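Local structure of phage-like element PBSX protein XepA (Bacillus subtilis, 6IA5) at residues E[60-63]-E[64-68]. The protein is of unknown function, assembles as a pentamer, is encoded by the defective prophage PBSX and does not seem to take part in host cell lysis. Numbering follows the deposited sequence.
Sequences DRLG and AVLIS
Arg61 reaches across the turn to the carbonyl of Ile67 and grips its oxygen side-on with two nitrogens. Arg61 NE lies 2.8 Å from Ile67 O in a nearly straight bond (160°), whereas NH2 of Arg61, 3.1 Å from the same Ile67 O, makes the more bent one. The oxygen sits almost in the guanidinium plane, where both N-H groups can point at it; together with the bond from NH1 to Lys116 O this should restrict rotation of the group. A bend at chi3 (64°) in the otherwise extended chain turns the NE/NH2 edge of Arg61 towards the carbonyl. NH1 also bonds to a glycerol that probably comes from the crystallisation liquor.

The main chain closes the same loop in the reverse direction: Ile67 N donates to Arg61 O over 3.2 Å, in the carbonyl plane and on a lone pair. Arg61 and Ile67 are thus tied together through both backbone and side chain, which pinches the neck of the connection between strands 53-60 and 69-76, strands that belong to different sheets of the N-terminal beta-sheet domain. At the start of this connection Asp60 OD1 accepts from Leu62 N at 3.1 Å, forming an Asx turn; the donor approaches from above the carboxylate plane, and OD2 forms a salt bridge with Arg117.

Apolar contact is slighter. The Leu62 and Leu66 side chains run alongside each other in a common direction, with CD2 of Leu62 3.8 Å from CD1 of Leu66. Both enter the subunit interface of the pentamer, Leu62 packing on Tyr136, and Leu66 on Trp73, both of the same neighbouring subunit.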
loop_
_atom_site.group_PDB
_atom_site.type_symbol
_atom_site.label_atom_id
_atom_site.label_comp_id
_atom_site.label_asym_id
_atom_site.label_seq_id
_atom_site.Cartn_x
_atom_site.Cartn_y
_atom_site.Cartn_z
ATOM N N ASP E 60 -29.605 21.501 -11.736
ATOM C CA ASP E 60 -29.300 20.524 -12.767
ATOM C C ASP E 60 -27.779 20.357 -12.845
ATOM O O ASP E 60 -27.064 21.356 -12.993
ATOM C CB ASP E 60 -29.873 20.990 -14.105
ATOM C CG ASP E 60 -29.882 19.938 -15.209
ATOM O OD1 ASP E 60 -29.304 18.842 -15.034
ATOM O OD2 ASP E 60 -30.496 20.222 -16.249
ATOM N N ARG E 61 -27.284 19.112 -12.731
ATOM C CA ARG E 61 -25.846 18.863 -12.829
ATOM C C ARG E 61 -25.358 18.992 -14.273
ATOM O O ARG E 61 -24.175 19.227 -14.498
ATOM C CB ARG E 61 -25.502 17.430 -12.417
ATOM C CG ARG E 61 -25.695 17.160 -10.931
ATOM C CD ARG E 61 -25.649 15.668 -10.675
ATOM N NE ARG E 61 -24.321 15.234 -11.021
ATOM C CZ ARG E 61 -23.961 13.998 -11.306
ATOM N NH1 ARG E 61 -24.811 13.001 -11.160
ATOM N NH2 ARG E 61 -22.733 13.774 -11.735
ATOM N N LEU E 62 -26.256 18.801 -15.244
ATOM C CA LEU E 62 -25.904 18.748 -16.650
ATOM C C LEU E 62 -25.809 20.165 -17.201
ATOM O O LEU E 62 -26.733 20.964 -17.061
ATOM C CB LEU E 62 -26.964 17.947 -17.413
ATOM C CG LEU E 62 -27.193 16.516 -16.925
ATOM C CD1 LEU E 62 -28.149 15.772 -17.862
ATOM C CD2 LEU E 62 -25.871 15.758 -16.810
ATOM N N GLY E 63 -24.677 20.466 -17.830
ATOM C CA GLY E 63 -24.422 21.800 -18.338
ATOM C C GLY E 63 -23.002 21.846 -18.880
ATOM O O GLY E 63 -22.344 20.806 -18.946
ATOM N N ALA E 64 -22.534 23.055 -19.189
ATOM C CA ALA E 64 -21.171 23.278 -19.655
ATOM C C ALA E 64 -20.163 22.793 -18.609
ATOM O O ALA E 64 -19.106 22.278 -18.952
ATOM C CB ALA E 64 -20.957 24.746 -19.971
ATOM N N VAL E 65 -20.507 22.953 -17.332
ATOM C CA VAL E 65 -19.697 22.412 -16.256
ATOM C C VAL E 65 -20.459 21.232 -15.665
ATOM O O VAL E 65 -21.560 21.412 -15.156
ATOM C CB VAL E 65 -19.379 23.476 -15.191
ATOM C CG1 VAL E 65 -18.572 22.887 -14.035
ATOM C CG2 VAL E 65 -18.663 24.654 -15.821
ATOM N N LEU E 66 -19.877 20.031 -15.756
ATOM C CA LEU E 66 -20.620 18.869 -15.303
ATOM C C LEU E 66 -20.352 18.648 -13.813
ATOM O O LEU E 66 -19.305 18.130 -13.444
ATOM C CB LEU E 66 -20.346 17.644 -16.178
ATOM C CG LEU E 66 -21.588 16.758 -16.184
ATOM C CD1 LEU E 66 -22.182 16.480 -17.532
ATOM C CD2 LEU E 66 -21.525 15.657 -15.142
ATOM N N ILE E 67 -21.322 19.034 -12.973
ATOM C CA ILE E 67 -21.162 18.969 -11.526
ATOM C C ILE E 67 -21.074 17.512 -11.085
ATOM O O ILE E 67 -21.972 16.726 -11.377
ATOM C CB ILE E 67 -22.292 19.723 -10.788
ATOM C CG1 ILE E 67 -22.429 21.184 -11.247
ATOM C CG2 ILE E 67 -22.090 19.636 -9.288
ATOM C CD1 ILE E 67 -21.120 21.962 -11.234
ATOM N N SER E 68 -19.999 17.168 -10.348
ATOM C CA SER E 68 -19.789 15.804 -9.872
ATOM C C SER E 68 -20.041 15.675 -8.365
ATOM O O SER E 68 -20.298 14.574 -7.884
ATOM C CB SER E 68 -18.388 15.351 -10.227
ATOM O OG SER E 68 -17.464 16.190 -9.538
#